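Long-range contacts in trehalose monomycolate exporter MmpL3 (Mycobacterium tuberculosis, PDB 7NVH), which exports trehalose monomycolate, a mycolic acid carrier for the mycobacterial cell envelope, probably powered by proton flow as in other RND-type transporters: residues L191-L196 / I680-V684; S288-I292 / T639-F644; F384-L388 / V714-L718; L452-T458 / G536-G542. One frame throughout, in Å; residues are numbered along the deposited sequence.

Following the chain from the N terminus, the first halves of contacts 1, 2 and 3 come in turn, at 191-196, 288-292 and 384-388. Segment 536-542 then returns to 452-458, closing contact 4, the shortest loop. Only then do the other partners arrive: 639-644 closes contact 2, 680-684 closes contact 1 and 714-718 closes contact 3. Contact 2 therefore nests inside contact 1, contact 3 crosses both, and contact 4 sits within all three loops. Contacts 1 to 3 join the two MMPL family halves through the helical bundle, where Y641 touches V681 and E642 touches V714. Contact 4 lies on the other side of the chain's centre, in a strand-bearing domain.

Contact 1: L191-L196 / I680-V684; sequences LVAVVL and IVAVV
I680 meets three side chains of 191-196 at once, and with V192 and V683 it makes up most of this interface. Its CG1 packs on V195 CG1 at 3.9 Å and, a little farther away, on V192 CG1. The chain then runs on to CD1, which reaches L196 CG at 3.9 Å, the two side chains crossing at nearly a right angle. The bond leaving the backbone of I680 does not aim at the neighbouring helix; with CG1 anti to the carbonyl carbon (chi1 -82°), the longer branch is the one that makes the crossing.

V192 points toward the other helix; its CG1 meets I680, while CG2 touches both V683 CG1 at 3.9 Å and V684 CG2 at 4.0 Å. V192 and V683 pass each other head to tail, and V683 CG1 goes on to meet L191 CD2 at 3.6 Å, toward the protein surface. Helix 176-200 and helix 671-689 are antiparallel here, their local axes 9.9 Å apart at an angle of 168°. On the inner side I250 of helix 248-265 touches both V192 and I680, so a third transmembrane helix backs the seam.

All the side chains that touch are aliphatic and no hydrogen bond spans the gap, so the two helices are matched by shape and van der Waals contact, without a directional bond to fix their register.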
loop_
_atom_site.group_PDB
_atom_site.type_symbol
_atom_site.label_atom_id
_atom_site.label_comp_id
_atom_site.label_asym_id
_atom_site.label_seq_id
_atom_site.Cartn_x
_atom_site.Cartn_y
_atom_site.Cartn_z
ATOM N N LEU A 191 2.914 -16.911 15.824
ATOM C CA LEU A 191 1.558 -17.414 15.643
ATOM C C LEU A 191 1.400 -18.166 14.329
ATOM O O LEU A 191 0.733 -19.207 14.296
ATOM C CB LEU A 191 0.562 -16.260 15.729
ATOM C CG LEU A 191 -0.916 -16.637 15.771
ATOM C CD1 LEU A 191 -1.192 -17.506 16.983
ATOM C CD2 LEU A 191 -1.776 -15.388 15.812
ATOM N N VAL A 192 2.013 -17.675 13.251
ATOM C CA VAL A 192 2.027 -18.430 12.004
ATOM C C VAL A 192 2.792 -19.735 12.176
ATOM O O VAL A 192 2.416 -20.758 11.595
ATOM C CB VAL A 192 2.611 -17.572 10.868
ATOM C CG1 VAL A 192 3.002 -18.435 9.683
ATOM C CG2 VAL A 192 1.604 -16.522 10.435
ATOM N N ALA A 193 3.859 -19.735 12.976
ATOM C CA ALA A 193 4.579 -20.976 13.239
ATOM C C ALA A 193 3.695 -21.987 13.956
ATOM O O ALA A 193 3.729 -23.182 13.645
ATOM C CB ALA A 193 5.839 -20.689 14.055
ATOM N N VAL A 194 2.898 -21.529 14.922
ATOM C CA VAL A 194 1.993 -22.437 15.624
ATOM C C VAL A 194 0.911 -22.956 14.683
ATOM O O VAL A 194 0.536 -24.134 14.734
ATOM C CB VAL A 194 1.387 -21.755 16.862
ATOM C CG1 VAL A 194 0.506 -22.732 17.615
ATOM C CG2 VAL A 194 2.486 -21.253 17.773
ATOM N N VAL A 195 0.392 -22.090 13.810
ATOM C CA VAL A 195 -0.595 -22.536 12.827
ATOM C C VAL A 195 0.003 -23.602 11.918
ATOM O O VAL A 195 -0.631 -24.628 11.631
ATOM C CB VAL A 195 -1.126 -21.339 12.020
ATOM C CG1 VAL A 195 -1.942 -21.821 10.836
ATOM C CG2 VAL A 195 -1.962 -20.437 12.905
ATOM N N LEU A 196 1.234 -23.378 11.453
ATOM C CA LEU A 196 1.907 -24.348 10.598
ATOM C C LEU A 196 2.171 -25.654 11.327
ATOM O O LEU A 196 2.087 -26.728 10.724
ATOM C CB LEU A 196 3.216 -23.759 10.079
ATOM C CG LEU A 196 3.098 -22.860 8.853
ATOM C CD1 LEU A 196 4.348 -22.032 8.679
ATOM C CD2 LEU A 196 2.865 -23.709 7.632
ATOM N N ILE A 680 -3.291 -18.233 7.670
ATOM C CA ILE A 680 -1.944 -17.677 7.748
ATOM C C ILE A 680 -1.931 -16.240 7.246
ATOM O O ILE A 680 -1.389 -15.336 7.899
ATOM C CB ILE A 680 -0.959 -18.559 6.962
ATOM C CG1 ILE A 680 -0.519 -19.747 7.817
ATOM C CG2 ILE A 680 0.243 -17.750 6.506
ATOM C CD1 ILE A 680 0.380 -20.716 7.094
ATOM N N VAL A 681 -2.544 -15.999 6.085
ATOM C CA VAL A 681 -2.554 -14.636 5.562
ATOM C C VAL A 681 -3.431 -13.732 6.416
ATOM O O VAL A 681 -3.140 -12.542 6.565
ATOM C CB VAL A 681 -2.990 -14.612 4.089
ATOM C CG1 VAL A 681 -2.735 -13.240 3.497
ATOM C CG2 VAL A 681 -2.229 -15.646 3.313
ATOM N N ALA A 682 -4.508 -14.267 6.994
ATOM C CA ALA A 682 -5.336 -13.469 7.886
ATOM C C ALA A 682 -4.555 -13.038 9.117
ATOM O O ALA A 682 -4.667 -11.893 9.557
ATOM C CB ALA A 682 -6.585 -14.251 8.289
ATOM N N VAL A 683 -3.755 -13.942 9.685
ATOM C CA VAL A 683 -2.918 -13.583 10.827
ATOM C C VAL A 683 -1.891 -12.532 10.428
ATOM O O VAL A 683 -1.672 -11.548 11.148
ATOM C CB VAL A 683 -2.243 -14.837 11.409
ATOM C CG1 VAL A 683 -1.138 -14.445 12.366
ATOM C CG2 VAL A 683 -3.268 -15.709 12.108
ATOM N N VAL A 684 -1.251 -12.719 9.271
ATOM C CA VAL A 684 -0.227 -11.774 8.832
ATOM C C VAL A 684 -0.829 -10.389 8.627
ATOM O O VAL A 684 -0.242 -9.376 9.026
ATOM C CB VAL A 684 0.464 -12.287 7.557
ATOM C CG1 VAL A 684 1.272 -11.181 6.909
ATOM C CG2 VAL A 684 1.353 -13.473 7.882
#

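Contact 2: S288-I292 / T639-F644; sequences SAVLI and TDYEVF
S288 sits against D640 and F644, and the helices come closest here, with the CA atoms of S288 and D640 5.0 Å apart. The S288 CB lies 3.5 Å from D640 OD2, while S288 OG approaches the F644 ring obliquely, nearest CE1 at 3.3 Å. That hydroxyl is already hydrogen-bonded to T284 O on its own helix, so the ring meets a satisfied group. A chi1 of -81° turns the D640 carboxylate beside its own backbone N and out toward helix 270-297. Its OD1 faces S288 O at 3.0 Å, two acceptors with no hydrogen bond between them. I292 crosses the D640 side chain at about a right angle, and I292 CD1 comes within 3.4 Å of OD2. The same OD2 is hydrogen-bonded to Y252 OH, so an apolar methyl and a polar partner share one oxygen.

Next door, Y641 OH is hydrogen-bonded to D251 OD2. These two reciprocal Asp-Tyr pairs, in the middle of the helical bundle, match the arrangement thought to relay protons in MmpL3 and its close relatives. F644 stacks on F255, placing a third helix beside the site.

On the other flank L291 CD1 packs closely on V643 CG2 at 3.4 Å. The looser part lies at T639, whose CB stands farther off, 4.2 Å from L291 CD1. This side is buried too: T570, L573 and M574 of helix 559-577 lie against L291, and T639 OG1 turns to backbone oxygens of its own helix, F635 O and G636 O.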
loop_
_atom_site.group_PDB
_atom_site.type_symbol
_atom_site.label_atom_id
_atom_site.label_comp_id
_atom_site.label_asym_id
_atom_site.label_seq_id
_atom_site.Cartn_x
_atom_site.Cartn_y
_atom_site.Cartn_z
ATOM N N SER A 288 0.069 -18.930 -10.097
ATOM C CA SER A 288 -0.443 -17.953 -9.140
ATOM C C SER A 288 0.452 -16.720 -9.077
ATOM O O SER A 288 -0.035 -15.583 -9.021
ATOM C CB SER A 288 -0.573 -18.591 -7.759
ATOM O OG SER A 288 -1.519 -19.644 -7.770
ATOM N N ALA A 289 1.769 -16.927 -9.087
ATOM C CA ALA A 289 2.692 -15.800 -9.034
ATOM C C ALA A 289 2.586 -14.935 -10.282
ATOM O O ALA A 289 2.552 -13.701 -10.194
ATOM C CB ALA A 289 4.120 -16.301 -8.851
ATOM N N VAL A 290 2.541 -15.559 -11.461
ATOM C CA VAL A 290 2.424 -14.756 -12.674
ATOM C C VAL A 290 1.055 -14.094 -12.744
ATOM O O VAL A 290 0.908 -13.028 -13.349
ATOM C CB VAL A 290 2.721 -15.589 -13.935
ATOM C CG1 VAL A 290 4.067 -16.275 -13.807
ATOM C CG2 VAL A 290 1.622 -16.594 -14.191
ATOM N N LEU A 291 0.040 -14.682 -12.108
ATOM C CA LEU A 291 -1.257 -14.019 -12.035
ATOM C C LEU A 291 -1.188 -12.769 -11.172
ATOM O O LEU A 291 -1.779 -11.739 -11.516
ATOM C CB LEU A 291 -2.308 -14.977 -11.497
ATOM C CG LEU A 291 -3.064 -15.753 -12.567
ATOM C CD1 LEU A 291 -4.094 -16.609 -11.901
ATOM C CD2 LEU A 291 -3.714 -14.803 -13.550
ATOM N N ILE A 292 -0.483 -12.839 -10.042
ATOM C CA ILE A 292 -0.282 -11.631 -9.243
ATOM C C ILE A 292 0.471 -10.586 -10.048
ATOM O O ILE A 292 0.131 -9.398 -10.025
ATOM C CB ILE A 292 0.459 -11.944 -7.934
ATOM C CG1 ILE A 292 -0.475 -12.591 -6.930
ATOM C CG2 ILE A 292 1.002 -10.667 -7.336
ATOM C CD1 ILE A 292 0.176 -12.810 -5.597
ATOM N N THR A 639 -7.707 -14.336 -7.251
ATOM C CA THR A 639 -7.426 -15.227 -8.370
ATOM C C THR A 639 -6.461 -16.336 -7.971
ATOM O O THR A 639 -6.576 -17.458 -8.468
ATOM C CB THR A 639 -6.867 -14.443 -9.555
ATOM O OG1 THR A 639 -5.863 -13.531 -9.097
ATOM C CG2 THR A 639 -7.972 -13.669 -10.249
ATOM N N ASP A 640 -5.541 -16.069 -7.067
ATOM C CA ASP A 640 -4.629 -17.132 -6.619
ATOM C C ASP A 640 -5.473 -18.180 -5.942
ATOM O O ASP A 640 -5.378 -19.314 -6.311
ATOM C CB ASP A 640 -3.592 -16.615 -5.652
ATOM C CG ASP A 640 -2.437 -15.940 -6.347
ATOM O OD1 ASP A 640 -2.617 -15.542 -7.504
ATOM O OD2 ASP A 640 -1.373 -15.828 -5.723
ATOM N N TYR A 641 -6.297 -17.795 -5.005
ATOM C CA TYR A 641 -7.058 -18.804 -4.277
ATOM C C TYR A 641 -7.980 -19.577 -5.212
ATOM O O TYR A 641 -8.168 -20.788 -5.046
ATOM C CB TYR A 641 -7.832 -18.162 -3.131
ATOM C CG TYR A 641 -6.977 -17.957 -1.903
ATOM C CD1 TYR A 641 -5.751 -17.314 -1.988
ATOM C CD2 TYR A 641 -7.381 -18.430 -0.664
ATOM C CE1 TYR A 641 -4.961 -17.133 -0.876
ATOM C CE2 TYR A 641 -6.596 -18.253 0.456
ATOM C CZ TYR A 641 -5.386 -17.604 0.343
ATOM O OH TYR A 641 -4.596 -17.423 1.453
ATOM N N GLU A 642 -8.542 -18.901 -6.218
ATOM C CA GLU A 642 -9.315 -19.615 -7.229
ATOM C C GLU A 642 -8.451 -20.626 -7.970
ATOM O O GLU A 642 -8.898 -21.742 -8.250
ATOM C CB GLU A 642 -9.948 -18.633 -8.213
ATOM C CG GLU A 642 -10.925 -17.660 -7.584
ATOM C CD GLU A 642 -12.238 -18.316 -7.217
ATOM O OE1 GLU A 642 -12.736 -19.139 -8.012
ATOM O OE2 GLU A 642 -12.770 -18.008 -6.130
ATOM N N VAL A 643 -7.215 -20.254 -8.302
ATOM C CA VAL A 643 -6.318 -21.188 -8.979
ATOM C C VAL A 643 -5.994 -22.367 -8.077
ATOM O O VAL A 643 -6.006 -23.521 -8.516
ATOM C CB VAL A 643 -5.044 -20.469 -9.451
ATOM C CG1 VAL A 643 -4.038 -21.473 -9.974
ATOM C CG2 VAL A 643 -5.389 -19.497 -10.540
ATOM N N PHE A 644 -5.705 -22.101 -6.804
ATOM C CA PHE A 644 -5.408 -23.186 -5.877
ATOM C C PHE A 644 -6.579 -24.150 -5.777
ATOM O O PHE A 644 -6.389 -25.371 -5.731
ATOM C CB PHE A 644 -5.066 -22.625 -4.498
ATOM C CG PHE A 644 -3.761 -21.892 -4.446
ATOM C CD1 PHE A 644 -2.679 -22.325 -5.186
ATOM C CD2 PHE A 644 -3.615 -20.772 -3.649
ATOM C CE1 PHE A 644 -1.478 -21.652 -5.139
ATOM C CE2 PHE A 644 -2.416 -20.095 -3.596
ATOM C CZ PHE A 644 -1.346 -20.537 -4.343
#

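Contact 3: F384-L388 / V714-L718; sequences FWGKL and VRMFL
W385 reaches out from its short helix to meet R715 and M716, and its six-membered ring does all the touching. The polar part is the guanidinium of R715, which W385 CH2 overlies on one face, displaced toward the rim. The R715 chain, extended at first, bends at chi3 (65°) to bring the group there. Indole and guanidinium planes stand 46° apart, so the two groups are not stacked flat; the nearest pair is W385 CH2 and R715 NH1 at 3.3 Å. What fixes the guanidinium lies elsewhere: NH1 is hydrogen-bonded to A711 O and T675 OG1, and NH2 to G671 O.

The second kind is Met-aromatic. M716 SD lies 4.7 Å from the centroid of the W385 six-membered ring, in an oblique direction 62° off its normal.

In the fold, the contact lays the short helix 385-391 against helix 694-726, a long transmembrane helix that takes a wider pi-type turn at 714-718. It lies at the end of the helical bundle remote from the strand-bearing domains, on the cytoplasmic side in the usual RND topology.

Apolar carbon contacts complete the interface. M716 CG meets the edge of the W385 ring near its plane, 3.4 Å from CZ3. L388 points toward the long helix and forks: CD2 packs on M716 CB at 3.8 Å, and CD1 approaches the F717 ring obliquely, 3.6 Å from CE1.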
loop_
_atom_site.group_PDB
_atom_site.type_symbol
_atom_site.label_atom_id
_atom_site.label_comp_id
_atom_site.label_asym_id
_atom_site.label_seq_id
_atom_site.Cartn_x
_atom_site.Cartn_y
_atom_site.Cartn_z
ATOM N N PHE A 384 -15.619 -34.235 6.086
ATOM C CA PHE A 384 -16.441 -33.036 6.158
ATOM C C PHE A 384 -16.379 -32.204 4.890
ATOM O O PHE A 384 -17.407 -31.695 4.438
ATOM C CB PHE A 384 -16.018 -32.168 7.347
ATOM C CG PHE A 384 -16.442 -30.731 7.227
ATOM C CD1 PHE A 384 -17.749 -30.358 7.480
ATOM C CD2 PHE A 384 -15.533 -29.753 6.862
ATOM C CE1 PHE A 384 -18.140 -29.042 7.371
ATOM C CE2 PHE A 384 -15.923 -28.435 6.750
ATOM C CZ PHE A 384 -17.225 -28.080 7.005
ATOM N N TRP A 385 -15.192 -32.051 4.306
ATOM C CA TRP A 385 -15.066 -31.230 3.110
ATOM C C TRP A 385 -15.716 -31.893 1.906
ATOM O O TRP A 385 -16.201 -31.198 1.008
ATOM C CB TRP A 385 -13.597 -30.936 2.831
ATOM C CG TRP A 385 -13.091 -29.783 3.616
ATOM C CD1 TRP A 385 -12.205 -29.821 4.647
ATOM C CD2 TRP A 385 -13.453 -28.412 3.445
ATOM N NE1 TRP A 385 -11.985 -28.555 5.128
ATOM C CE2 TRP A 385 -12.741 -27.671 4.404
ATOM C CE3 TRP A 385 -14.306 -27.737 2.570
ATOM C CZ2 TRP A 385 -12.857 -26.292 4.515
ATOM C CZ3 TRP A 385 -14.419 -26.372 2.680
ATOM C CH2 TRP A 385 -13.700 -25.661 3.646
ATOM N N GLY A 386 -15.734 -33.221 1.864
ATOM C CA GLY A 386 -16.418 -33.919 0.796
ATOM C C GLY A 386 -17.906 -34.067 0.987
ATOM O O GLY A 386 -18.602 -34.456 0.046
ATOM N N LYS A 387 -18.411 -33.771 2.184
ATOM C CA LYS A 387 -19.841 -33.807 2.442
ATOM C C LYS A 387 -20.489 -32.435 2.390
ATOM O O LYS A 387 -21.708 -32.351 2.218
ATOM C CB LYS A 387 -20.122 -34.441 3.808
ATOM C CG LYS A 387 -20.461 -35.917 3.739
ATOM C CD LYS A 387 -20.476 -36.552 5.119
ATOM C CE LYS A 387 -21.495 -35.886 6.026
ATOM N NZ LYS A 387 -22.117 -36.854 6.972
ATOM N N LEU A 388 -19.714 -31.362 2.552
ATOM C CA LEU A 388 -20.253 -30.027 2.323
ATOM C C LEU A 388 -20.535 -29.811 0.841
ATOM O O LEU A 388 -21.650 -29.424 0.454
ATOM C CB LEU A 388 -19.281 -28.976 2.854
ATOM C CG LEU A 388 -19.561 -27.519 2.497
ATOM C CD1 LEU A 388 -20.657 -26.955 3.379
ATOM C CD2 LEU A 388 -18.294 -26.697 2.631
ATOM N N VAL A 714 -16.955 -17.945 -0.853
ATOM C CA VAL A 714 -16.739 -18.230 -2.268
ATOM C C VAL A 714 -16.340 -19.685 -2.460
ATOM O O VAL A 714 -17.074 -20.466 -3.070
ATOM C CB VAL A 714 -15.688 -17.276 -2.857
ATOM C CG1 VAL A 714 -15.401 -17.641 -4.295
ATOM C CG2 VAL A 714 -16.166 -15.840 -2.756
ATOM N N ARG A 715 -15.208 -20.082 -1.876
ATOM C CA ARG A 715 -14.688 -21.428 -2.094
ATOM C C ARG A 715 -15.687 -22.495 -1.670
ATOM O O ARG A 715 -15.884 -23.485 -2.381
ATOM C CB ARG A 715 -13.375 -21.613 -1.339
ATOM C CG ARG A 715 -13.011 -23.067 -1.122
ATOM C CD ARG A 715 -11.829 -23.219 -0.191
ATOM N NE ARG A 715 -12.127 -22.743 1.153
ATOM C CZ ARG A 715 -11.676 -23.320 2.261
ATOM N NH1 ARG A 715 -11.993 -22.822 3.447
ATOM N NH2 ARG A 715 -10.910 -24.396 2.182
ATOM N N MET A 716 -16.332 -22.315 -0.516
ATOM C CA MET A 716 -17.166 -23.393 -0.002
ATOM C C MET A 716 -18.489 -23.510 -0.746
ATOM O O MET A 716 -19.009 -24.622 -0.887
ATOM C CB MET A 716 -17.428 -23.225 1.496
ATOM C CG MET A 716 -16.205 -23.452 2.361
ATOM S SD MET A 716 -16.552 -23.469 4.131
ATOM C CE MET A 716 -17.851 -22.251 4.253
ATOM N N PHE A 717 -19.055 -22.407 -1.230
ATOM C CA PHE A 717 -20.392 -22.506 -1.799
ATOM C C PHE A 717 -20.496 -22.034 -3.238
ATOM O O PHE A 717 -21.179 -22.675 -4.037
ATOM C CB PHE A 717 -21.378 -21.704 -0.949
ATOM C CG PHE A 717 -21.448 -22.139 0.484
ATOM C CD1 PHE A 717 -21.820 -23.427 0.815
ATOM C CD2 PHE A 717 -21.150 -21.252 1.502
ATOM C CE1 PHE A 717 -21.890 -23.823 2.132
ATOM C CE2 PHE A 717 -21.217 -21.644 2.821
ATOM C CZ PHE A 717 -21.588 -22.931 3.137
ATOM N N LEU A 718 -19.855 -20.920 -3.594
ATOM C CA LEU A 718 -20.102 -20.313 -4.896
ATOM C C LEU A 718 -19.420 -21.080 -6.019
ATOM O O LEU A 718 -20.048 -21.366 -7.043
ATOM C CB LEU A 718 -19.630 -18.861 -4.889
ATOM C CG LEU A 718 -20.414 -17.886 -5.763
ATOM C CD1 LEU A 718 -21.897 -17.975 -5.455
ATOM C CD2 LEU A 718 -19.904 -16.472 -5.558
#

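Contact 4: L452-T458 / G536-G542; sequences LTLVIQT and GITVLVG
Strand 451-457 pairs antiparallel with strand 540-543, an edge strand of a four-stranded sheet in the domain that stands outside the helical bundle. V455 and L540 form a hydrogen-bonded pair: V455 N gives to L540 O at 2.7 Å and L540 N returns to V455 O at 3.1 Å. Farther along, G542 N bonds to T453 O at 2.8 Å, but the reverse bond is weak.

Past V539 the pairing is less regular. Q457 O is held twice by one residue, by T538 N at 3.1 Å from above the carbonyl plane and by T538 OG1 at 3.0 Å within it. With OG1 set between the backbone N and the carbonyl carbon (chi1 61°), the hydroxyl sits close enough to its own N-H for both to reach one oxygen.

The side chains sort onto two faces. L454 and V541 run alongside each other in the same direction, CD2 to CG2 at 3.7 Å, on the face covered by helix 466-476. V455 and L540 occupy the other, where A53 and L56 of helix 49-61 pack. Where 536-539 runs as loop, I456 CG2 packs on I537 CG2 at 3.6 Å.

Strand 508-514 flanks 451-457 on its other edge. The strand order 2-3-1-4, with helices 466-476 and 521-528 as connections, is the beta-alpha-beta-beta-alpha-beta, ferredoxin-like topology known from RND porter domains.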
loop_
_atom_site.group_PDB
_atom_site.type_symbol
_atom_site.label_atom_id
_atom_site.label_comp_id
_atom_site.label_asym_id
_atom_site.label_seq_id
_atom_site.Cartn_x
_atom_site.Cartn_y
_atom_site.Cartn_z
ATOM N N LEU A 452 -4.347 27.916 -2.436
ATOM C CA LEU A 452 -4.231 27.640 -3.859
ATOM C C LEU A 452 -3.366 28.725 -4.480
ATOM O O LEU A 452 -3.587 29.912 -4.233
ATOM C CB LEU A 452 -5.603 27.610 -4.532
ATOM C CG LEU A 452 -6.469 26.371 -4.317
ATOM C CD1 LEU A 452 -7.812 26.551 -4.993
ATOM C CD2 LEU A 452 -5.768 25.136 -4.843
ATOM N N THR A 453 -2.387 28.320 -5.282
ATOM C CA THR A 453 -1.380 29.232 -5.804
ATOM C C THR A 453 -1.517 29.370 -7.313
ATOM O O THR A 453 -1.538 28.368 -8.033
ATOM C CB THR A 453 0.025 28.748 -5.452
ATOM O OG1 THR A 453 0.411 27.710 -6.360
ATOM C CG2 THR A 453 0.059 28.209 -4.037
ATOM N N LEU A 454 -1.604 30.611 -7.783
ATOM C CA LEU A 454 -1.574 30.922 -9.206
ATOM C C LEU A 454 -0.155 31.331 -9.571
ATOM O O LEU A 454 0.379 32.287 -9.001
ATOM C CB LEU A 454 -2.547 32.046 -9.553
ATOM C CG LEU A 454 -3.982 31.958 -9.048
ATOM C CD1 LEU A 454 -4.650 33.314 -9.170
ATOM C CD2 LEU A 454 -4.755 30.912 -9.822
ATOM N N VAL A 455 0.443 30.627 -10.522
ATOM C CA VAL A 455 1.820 30.871 -10.932
ATOM C C VAL A 455 1.791 31.607 -12.264
ATOM O O VAL A 455 1.551 31.007 -13.314
ATOM C CB VAL A 455 2.617 29.567 -11.029
ATOM C CG1 VAL A 455 4.072 29.863 -11.313
ATOM C CG2 VAL A 455 2.483 28.785 -9.744
ATOM N N ILE A 456 2.050 32.907 -12.219
ATOM C CA ILE A 456 2.067 33.765 -13.396
ATOM C C ILE A 456 3.454 33.689 -14.012
ATOM O O ILE A 456 4.459 33.819 -13.304
ATOM C CB ILE A 456 1.704 35.210 -13.021
ATOM C CG1 ILE A 456 0.283 35.267 -12.466
ATOM C CG2 ILE A 456 1.854 36.134 -14.210
ATOM C CD1 ILE A 456 0.015 36.482 -11.619
ATOM N N GLN A 457 3.520 33.476 -15.326
ATOM C CA GLN A 457 4.782 33.158 -15.983
ATOM C C GLN A 457 4.732 33.581 -17.441
ATOM O O GLN A 457 4.023 32.964 -18.239
ATOM C CB GLN A 457 5.069 31.661 -15.876
ATOM C CG GLN A 457 6.404 31.231 -16.421
ATOM C CD GLN A 457 6.635 29.755 -16.222
ATOM O OE1 GLN A 457 5.768 29.046 -15.716
ATOM N NE2 GLN A 457 7.810 29.280 -16.614
ATOM N N THR A 458 5.488 34.618 -17.790
ATOM C CA THR A 458 5.569 35.045 -19.180
ATOM C C THR A 458 6.233 33.974 -20.032
ATOM O O THR A 458 7.182 33.313 -19.602
ATOM C CB THR A 458 6.357 36.345 -19.305
ATOM O OG1 THR A 458 7.529 36.275 -18.486
ATOM C CG2 THR A 458 5.516 37.526 -18.878
ATOM N N GLY A 536 0.333 37.190 -22.922
ATOM C CA GLY A 536 1.325 36.151 -23.092
ATOM C C GLY A 536 1.520 35.333 -21.837
ATOM O O GLY A 536 2.247 34.336 -21.838
ATOM N N ILE A 537 0.871 35.761 -20.755
ATOM C CA ILE A 537 0.938 35.028 -19.503
ATOM C C ILE A 537 0.427 33.605 -19.695
ATOM O O ILE A 537 -0.450 33.338 -20.525
ATOM C CB ILE A 537 0.124 35.773 -18.432
ATOM C CG1 ILE A 537 0.677 37.181 -18.243
ATOM C CG2 ILE A 537 0.129 35.022 -17.117
ATOM C CD1 ILE A 537 2.107 37.191 -17.780
ATOM N N THR A 538 1.008 32.675 -18.943
ATOM C CA THR A 538 0.496 31.313 -18.832
ATOM C C THR A 538 0.380 30.995 -17.350
ATOM O O THR A 538 1.395 30.822 -16.670
ATOM C CB THR A 538 1.406 30.309 -19.535
ATOM O OG1 THR A 538 2.701 30.325 -18.923
ATOM C CG2 THR A 538 1.545 30.654 -21.010
ATOM N N VAL A 539 -0.848 30.912 -16.851
ATOM C CA VAL A 539 -1.093 30.727 -15.427
ATOM C C VAL A 539 -1.177 29.239 -15.123
ATOM O O VAL A 539 -1.989 28.520 -15.714
ATOM C CB VAL A 539 -2.373 31.448 -14.987
ATOM C CG1 VAL A 539 -2.491 31.437 -13.478
ATOM C CG2 VAL A 539 -2.383 32.867 -15.511
ATOM N N LEU A 540 -0.335 28.777 -14.207
ATOM C CA LEU A 540 -0.420 27.433 -13.657
ATOM C C LEU A 540 -1.025 27.522 -12.266
ATOM O O LEU A 540 -0.640 28.388 -11.475
ATOM C CB LEU A 540 0.956 26.774 -13.584
ATOM C CG LEU A 540 1.649 26.388 -14.888
ATOM C CD1 LEU A 540 3.104 26.068 -14.626
ATOM C CD2 LEU A 540 0.957 25.203 -15.519
ATOM N N VAL A 541 -1.965 26.633 -11.965
ATOM C CA VAL A 541 -2.649 26.624 -10.679
ATOM C C VAL A 541 -2.178 25.403 -9.908
ATOM O O VAL A 541 -2.320 24.269 -10.380
ATOM C CB VAL A 541 -4.174 26.623 -10.848
ATOM C CG1 VAL A 541 -4.848 26.732 -9.497
ATOM C CG2 VAL A 541 -4.598 27.764 -11.749
ATOM N N GLY A 542 -1.622 25.634 -8.725
ATOM C CA GLY A 542 -1.073 24.588 -7.893
ATOM C C GLY A 542 -1.620 24.667 -6.482
ATOM O O GLY A 542 -2.770 25.036 -6.254
#